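Local coordinates for protein endoglucanase (Komagataeibacter sucrofermentans, PDB 6VC5) that probably hydrolyses internal beta-1,4-glucosidic linkages of cellulose and related beta-glucans, as a family 8 glycosyl hydrolase, at residues Ile55-Trp58 / Ala59-Asn62; Tyr120-Val123 / Leu124-Thr128; Met178-Gly181 / Leu182-Ile185. One frame throughout, in Å; residues are numbered along the deposited sequence.

Contact 1 (Ile55-Trp58 / Ala59-Asn62); sequences IWVW and ARTN
Trp56 with Arg60 and Trp58 with Asn62 are i to i+4 pairs within the last two turns of helix 49-62, one of the helices of the (alpha/alpha)6 barrel characteristic of glycosyl hydrolase family 8. In the first, CB of Arg60 stands 3.9 Å from the centroid of the six-membered ring of Trp56, almost on its normal, a CH-pi contact. CD of Arg60 continues along that face to 3.8 Å from CZ2 of Trp56. The guanidinium does not stack: its plane is turned 79° against the ring. The Trp56 ring also meets Tyr112, and its NE1 has a weak hydrogen bond to Asp115, both on helix 110-126.

In the second pair, CB of Asn62 makes a CH-pi contact 3.9 Å from the centroid of the Trp58 six-membered ring. The Asn62 amide plane is 28° from the indole. Its ND2 sits 3.1 Å above the Trp58 ring plane, near the rim. Trp58 has CG anti to its N (chi1 -168°), which swings the indole beneath this amide; Tyr75 meets the same indole edge-to-face. With an alanine here, the amide and CB of Asn62 would probably lose the indole they lie against, leaving ND2 held by Trp58 O, and Tyr75 would lose its edge-to-face partner.

Two carbonyls in this turn each take two bonds. Thr61 N and Thr61 OG1 reach Val57 O from opposite faces of its plane. The hydroxyl bond, Thr61 OG1 to Val57 O, is 2.7 Å long. Trp58 O accepts Asn62 N and, 3.0 Å from it, Asn62 ND2; the oxygen lies close to the plane of the Asn62 amide.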
loop_
_atom_site.group_PDB
_atom_site.type_symbol
_atom_site.label_atom_id
_atom_site.label_comp_id
_atom_site.label_asym_id
_atom_site.label_seq_id
_atom_site.Cartn_x
_atom_site.Cartn_y
_atom_site.Cartn_z
ATOM N N ILE A 55 -4.574 -16.961 -7.599
ATOM C CA ILE A 55 -3.697 -15.792 -7.493
ATOM C C ILE A 55 -2.588 -16.043 -6.475
ATOM O O ILE A 55 -1.415 -15.745 -6.723
ATOM C CB ILE A 55 -4.511 -14.530 -7.158
ATOM C CG1 ILE A 55 -5.563 -14.252 -8.230
ATOM C CG2 ILE A 55 -3.556 -13.329 -6.996
ATOM C CD1 ILE A 55 -6.651 -13.302 -7.757
ATOM N N TRP A 56 -2.936 -16.633 -5.331
ATOM C CA TRP A 56 -1.929 -16.975 -4.333
ATOM C C TRP A 56 -0.962 -18.053 -4.829
ATOM O O TRP A 56 0.253 -17.919 -4.664
ATOM C CB TRP A 56 -2.608 -17.370 -3.021
ATOM C CG TRP A 56 -1.694 -18.013 -2.006
ATOM C CD1 TRP A 56 -1.943 -19.173 -1.316
ATOM C CD2 TRP A 56 -0.424 -17.533 -1.527
ATOM N NE1 TRP A 56 -0.908 -19.447 -0.465
ATOM C CE2 TRP A 56 0.042 -18.468 -0.578
ATOM C CE3 TRP A 56 0.382 -16.429 -1.833
ATOM C CZ2 TRP A 56 1.265 -18.321 0.082
ATOM C CZ3 TRP A 56 1.602 -16.288 -1.163
ATOM C CH2 TRP A 56 2.023 -17.232 -0.223
ATOM N N VAL A 57 -1.470 -19.132 -5.433
ATOM C CA VAL A 57 -0.563 -20.171 -5.924
ATOM C C VAL A 57 0.416 -19.600 -6.948
ATOM O O VAL A 57 1.614 -19.920 -6.927
ATOM C CB VAL A 57 -1.343 -21.384 -6.466
ATOM C CG1 VAL A 57 -0.417 -22.321 -7.209
ATOM C CG2 VAL A 57 -1.994 -22.123 -5.317
ATOM N N TRP A 58 -0.058 -18.716 -7.835
ATOM C CA TRP A 58 0.860 -18.112 -8.794
ATOM C C TRP A 58 1.930 -17.284 -8.087
ATOM O O TRP A 58 3.126 -17.393 -8.403
ATOM C CB TRP A 58 0.114 -17.264 -9.830
ATOM C CG TRP A 58 1.021 -16.886 -10.982
ATOM C CD1 TRP A 58 1.195 -17.575 -12.145
ATOM C CD2 TRP A 58 1.925 -15.767 -11.038
ATOM N NE1 TRP A 58 2.129 -16.936 -12.933
ATOM C CE2 TRP A 58 2.596 -15.833 -12.272
ATOM C CE3 TRP A 58 2.216 -14.713 -10.166
ATOM C CZ2 TRP A 58 3.543 -14.873 -12.661
ATOM C CZ3 TRP A 58 3.159 -13.761 -10.555
ATOM C CH2 TRP A 58 3.807 -13.853 -11.792
ATOM N N ALA A 59 1.526 -16.459 -7.117
ATOM C CA ALA A 59 2.497 -15.611 -6.426
ATOM C C ALA A 59 3.498 -16.445 -5.632
ATOM O O ALA A 59 4.697 -16.142 -5.611
ATOM C CB ALA A 59 1.780 -14.636 -5.497
ATOM N N ARG A 60 3.018 -17.479 -4.936
ATOM C CA ARG A 60 3.921 -18.319 -4.156
ATOM C C ARG A 60 4.911 -19.034 -5.062
ATOM O O ARG A 60 6.114 -19.087 -4.770
ATOM C CB ARG A 60 3.096 -19.329 -3.362
ATOM C CG ARG A 60 3.894 -20.134 -2.358
ATOM C CD ARG A 60 3.000 -21.182 -1.706
ATOM N NE ARG A 60 2.591 -22.211 -2.660
ATOM C CZ ARG A 60 1.470 -22.922 -2.570
ATOM N NH1 ARG A 60 0.634 -22.726 -1.561
ATOM N NH2 ARG A 60 1.187 -23.834 -3.494
ATOM N N THR A 61 4.424 -19.559 -6.190
ATOM C CA THR A 61 5.254 -20.337 -7.102
ATOM C C THR A 61 6.296 -19.473 -7.797
ATOM O O THR A 61 7.448 -19.891 -7.956
ATOM C CB THR A 61 4.356 -21.007 -8.138
ATOM O OG1 THR A 61 3.440 -21.886 -7.474
ATOM C CG2 THR A 61 5.188 -21.792 -9.168
ATOM N N ASN A 62 5.920 -18.265 -8.210
ATOM C CA ASN A 62 6.773 -17.486 -9.097
ATOM C C ASN A 62 7.528 -16.357 -8.418
ATOM O O ASN A 62 8.602 -15.979 -8.911
ATOM C CB ASN A 62 5.961 -16.915 -10.265
ATOM C CG ASN A 62 5.480 -17.992 -11.208
ATOM O OD1 ASN A 62 6.229 -18.452 -12.075
ATOM N ND2 ASN A 62 4.236 -18.421 -11.034
#

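Contact 2 (Tyr120-Val123 / Leu124-Thr128); sequences YGDV and LKLMT
Backbone bonds do most of the work between Tyr120-Val123 and Leu124-Thr128, where helix 110-126 makes its last turns. Leu124 N, Lys125 N and Leu126 N bond to the carbonyls of Tyr120, Gly121 and Asp122 in the i to i+4 pattern. The series runs one step further, Met127 N reaching Val123 O at 2.9 Å, although Met127 itself is the first residue to leave helical torsions. That bond is bent, with 146° at the hydrogen.

Side-chain hydrogen bonding enters at Thr128. Its OG1, placed between the backbone N and the carbonyl carbon (chi1 65°), turns back one turn and donates to Leu124 O at 2.7 Å, in the carbonyl plane. Lys173 adds its amino group to Thr128 OG1 and, weakly, to Leu124 O, tying the helix end to the chain just after the start of helix 172-187.

The charged pair is looser. Asp122 and Lys125 run alongside one another in the same direction, but the meeting is between oxygen and methylene: OD1 of Asp122 is 4.0 Å from CD of Lys125. Its distance to NZ of Lys125, 4.9 Å from OD1 of Asp122, is too long for a salt bridge, though the opposite charges may still attract weakly. The other oxygen, OD2, instead accepts from the backbone N of Ala69.

Apolar packing is modest. CG1 of Val123 approaches CB of Met127 at 4.3 Å. Val123 and Leu124 also lean on Trp174, while Tyr120 packs on helices 90-106 and 159-169, its OH bonded to Ser161. This is the C-terminal end of a helix of the (alpha/alpha)6 barrel of family 8, joined through Met127 to strand 128-131, whose first residue bonds by its hydroxyl to Leu124 O.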
loop_
_atom_site.group_PDB
_atom_site.type_symbol
_atom_site.label_atom_id
_atom_site.label_comp_id
_atom_site.label_asym_id
_atom_site.label_seq_id
_atom_site.Cartn_x
_atom_site.Cartn_y
_atom_site.Cartn_z
ATOM N N TYR A 120 4.852 -12.217 7.833
ATOM C CA TYR A 120 4.973 -11.168 8.846
ATOM C C TYR A 120 6.251 -11.341 9.647
ATOM O O TYR A 120 6.940 -10.358 9.952
ATOM C CB TYR A 120 3.766 -11.192 9.786
ATOM C CG TYR A 120 2.494 -10.588 9.228
ATOM C CD1 TYR A 120 2.490 -9.337 8.619
ATOM C CD2 TYR A 120 1.282 -11.255 9.364
ATOM C CE1 TYR A 120 1.312 -8.775 8.127
ATOM C CE2 TYR A 120 0.097 -10.708 8.885
ATOM C CZ TYR A 120 0.113 -9.473 8.272
ATOM O OH TYR A 120 -1.057 -8.928 7.797
ATOM N N GLY A 121 6.582 -12.589 9.993
ATOM C CA GLY A 121 7.808 -12.849 10.726
ATOM C C GLY A 121 9.040 -12.348 9.994
ATOM O O GLY A 121 9.946 -11.772 10.603
ATOM N N ASP A 122 9.091 -12.556 8.680
ATOM C CA ASP A 122 10.247 -12.100 7.915
ATOM C C ASP A 122 10.243 -10.592 7.652
ATOM O O ASP A 122 11.319 -9.992 7.569
ATOM C CB ASP A 122 10.382 -12.920 6.631
ATOM C CG ASP A 122 11.155 -14.214 6.861
ATOM O OD1 ASP A 122 11.908 -14.282 7.864
ATOM O OD2 ASP A 122 11.020 -15.157 6.054
ATOM N N VAL A 123 9.077 -9.955 7.526
ATOM C CA VAL A 123 9.051 -8.491 7.486
ATOM C C VAL A 123 9.644 -7.917 8.769
ATOM O O VAL A 123 10.493 -7.019 8.737
ATOM C CB VAL A 123 7.623 -7.972 7.239
ATOM C CG1 VAL A 123 7.559 -6.445 7.429
ATOM C CG2 VAL A 123 7.161 -8.342 5.848
ATOM N N LEU A 124 9.206 -8.430 9.919
ATOM C CA LEU A 124 9.716 -7.918 11.187
ATOM C C LEU A 124 11.211 -8.160 11.319
ATOM O O LEU A 124 11.952 -7.290 11.800
ATOM C CB LEU A 124 8.962 -8.580 12.342
ATOM C CG LEU A 124 9.035 -7.907 13.711
ATOM C CD1 LEU A 124 8.446 -6.502 13.644
ATOM C CD2 LEU A 124 8.314 -8.749 14.757
ATOM N N LYS A 125 11.676 -9.334 10.885
ATOM C CA LYS A 125 13.078 -9.702 11.059
ATOM C C LYS A 125 13.992 -8.993 10.058
ATOM O O LYS A 125 15.081 -8.542 10.425
ATOM C CB LYS A 125 13.228 -11.218 10.944
ATOM C CG LYS A 125 14.660 -11.717 11.053
ATOM C CD LYS A 125 14.828 -13.052 10.334
ATOM C CE LYS A 125 14.348 -14.226 11.179
ATOM N NZ LYS A 125 15.351 -15.333 11.211
ATOM N N LEU A 126 13.581 -8.893 8.793
ATOM C CA LEU A 126 14.468 -8.416 7.738
ATOM C C LEU A 126 14.224 -6.973 7.317
ATOM O O LEU A 126 15.133 -6.353 6.754
ATOM C CB LEU A 126 14.336 -9.304 6.492
ATOM C CG LEU A 126 14.554 -10.800 6.730
ATOM C CD1 LEU A 126 14.211 -11.574 5.478
ATOM C CD2 LEU A 126 15.986 -11.091 7.168
ATOM N N MET A 127 13.033 -6.421 7.558
ATOM C CA MET A 127 12.665 -5.115 7.017
ATOM C C MET A 127 12.441 -4.068 8.095
ATOM O O MET A 127 11.782 -3.061 7.833
ATOM C CB MET A 127 11.422 -5.209 6.136
ATOM C CG MET A 127 11.620 -6.001 4.872
ATOM S SD MET A 127 12.711 -5.154 3.646
ATOM C CE MET A 127 13.966 -6.399 3.514
ATOM N N THR A 128 12.930 -4.295 9.304
ATOM C CA THR A 128 12.917 -3.260 10.325
ATOM C C THR A 128 14.343 -2.901 10.709
ATOM O O THR A 128 15.253 -3.730 10.642
ATOM C CB THR A 128 12.074 -3.645 11.557
ATOM O OG1 THR A 128 12.654 -4.768 12.231
ATOM C CG2 THR A 128 10.631 -3.972 11.129
#

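Contact 3 (Met178-Gly181 / Leu182-Ile185); sequences MGDG and LQII
Two turns in the middle of helix 172-187 join Met178-Gly181 to Leu182-Ile185, and the shared feature is regular alpha-helical pairing in which the later side chains bend back over the earlier carbonyls. Leu182 N, Gln183 N, Ile184 N and Ile185 N bond in turn to the oxygens of Met178, Gly179, Asp180 and Gly181. The shortest joins Ile184 N to Asp180 O at 2.8 Å, with 157° at the hydrogen; the longest, Gln183 N to Gly179 O, measures 3.2 Å.

Ile184 has CG1 anti to the carbonyl carbon (chi1 -71°), which folds the branch back along the helix until CG1 is 3.3 Å and CD1 3.4 Å from Asp180 O. Ile185 takes the same form, and its CG1 lies 3.3 Å from Gly181 O. Leu182 does likewise through CG, 3.5 Å from Met178 O. These are aliphatic groups resting against carbonyl oxygens that already accept a backbone hydrogen.

In this (alpha/alpha)6-barrel enzyme of glycosyl hydrolase family 8, the helix is packed on several sides: Met178 meets helix 159-169, Leu182 and Ile185 touch Leu230 of helix 225-232, and Ile184 lies on Tyr134 and Val136 of strand 134-137.

Asp180 and Gln183 stand alongside each other and point the same way, their carboxylate and amide planes 64° apart. Two acceptor oxygens come nearest, OD1 of Asp180 and OE1 of Gln183, at 4.1 Å, so this approach is not a hydrogen bond. The carboxylate finds its partners outside the two segments: OD2 of Asp180 takes the backbone N of Thr135 and forms a salt bridge with Lys176 one turn earlier. CG of Gln183, likewise anti to the carbonyl carbon, lies 3.4 Å from Gly179 O.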
loop_
_atom_site.group_PDB
_atom_site.type_symbol
_atom_site.label_atom_id
_atom_site.label_comp_id
_atom_site.label_asym_id
_atom_site.label_seq_id
_atom_site.Cartn_x
_atom_site.Cartn_y
_atom_site.Cartn_z
ATOM N N MET A 178 4.314 0.439 14.512
ATOM C CA MET A 178 3.148 1.263 14.199
ATOM C C MET A 178 3.236 2.624 14.881
ATOM O O MET A 178 2.971 3.658 14.257
ATOM C CB MET A 178 1.865 0.538 14.640
ATOM C CG MET A 178 1.306 -0.481 13.641
ATOM S SD MET A 178 -0.257 -1.282 14.170
ATOM C CE MET A 178 0.351 -2.534 15.313
ATOM N N GLY A 179 3.593 2.637 16.170
ATOM C CA GLY A 179 3.626 3.891 16.907
ATOM C C GLY A 179 4.741 4.808 16.446
ATOM O O GLY A 179 4.556 6.027 16.351
ATOM N N ASP A 180 5.912 4.242 16.158
ATOM C CA ASP A 180 6.973 5.061 15.581
ATOM C C ASP A 180 6.594 5.539 14.187
ATOM O O ASP A 180 6.944 6.662 13.803
ATOM C CB ASP A 180 8.293 4.286 15.538
ATOM C CG ASP A 180 8.877 4.039 16.929
ATOM O OD1 ASP A 180 8.363 4.623 17.909
ATOM O OD2 ASP A 180 9.849 3.259 17.042
ATOM N N GLY A 181 5.879 4.706 13.419
ATOM C CA GLY A 181 5.417 5.131 12.105
ATOM C C GLY A 181 4.521 6.356 12.167
ATOM O O GLY A 181 4.666 7.283 11.364
ATOM N N LEU A 182 3.598 6.390 13.136
ATOM C CA LEU A 182 2.748 7.564 13.316
ATOM C C LEU A 182 3.569 8.796 13.680
ATOM O O LEU A 182 3.284 9.901 13.202
ATOM C CB LEU A 182 1.702 7.287 14.394
ATOM C CG LEU A 182 0.639 6.266 13.993
ATOM C CD1 LEU A 182 -0.224 5.867 15.183
ATOM C CD2 LEU A 182 -0.215 6.837 12.887
ATOM N N GLN A 183 4.587 8.622 14.527
ATOM C CA GLN A 183 5.475 9.732 14.871
ATOM C C GLN A 183 6.225 10.233 13.643
ATOM O O GLN A 183 6.358 11.446 13.435
ATOM C CB GLN A 183 6.476 9.286 15.933
ATOM C CG GLN A 183 5.877 9.043 17.301
ATOM C CD GLN A 183 6.939 8.725 18.330
ATOM O OE1 GLN A 183 6.669 8.057 19.330
ATOM N NE2 GLN A 183 8.155 9.205 18.096
ATOM N N ILE A 184 6.718 9.310 12.816
ATOM C CA ILE A 184 7.457 9.690 11.617
ATOM C C ILE A 184 6.545 10.406 10.622
ATOM O O ILE A 184 6.944 11.399 9.995
ATOM C CB ILE A 184 8.115 8.444 11.000
ATOM C CG1 ILE A 184 9.269 7.963 11.878
ATOM C CG2 ILE A 184 8.571 8.729 9.566
ATOM C CD1 ILE A 184 9.610 6.494 11.704
ATOM N N ILE A 185 5.317 9.911 10.450
ATOM C CA ILE A 185 4.376 10.554 9.529
ATOM C C ILE A 185 4.017 11.955 10.008
ATOM O O ILE A 185 3.918 12.890 9.208
ATOM C CB ILE A 185 3.127 9.680 9.319
ATOM C CG1 ILE A 185 3.487 8.430 8.516
ATOM C CG2 ILE A 185 2.037 10.473 8.613
ATOM C CD1 ILE A 185 2.398 7.366 8.527
#

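From the N terminus the three contacts come in series, in helices 49-62, 110-126 and 172-187. Each joins adjoining segments of one continuous stretch, that of contact 2 running past its helix end into strand 128-131, so none closes a loop, and none nests within or crosses another. They do not touch: the centres of contacts 1 and 2 are about 20 Å apart, those of contacts 2 and 3 about 17 Å. Contacts 1 and 3 lie on opposite sides of the chain's centre, about 32 Å between centres. The helices are linked nonetheless: that of contact 1 packs on the helix of contact 2, and that one on the helix of contact 3.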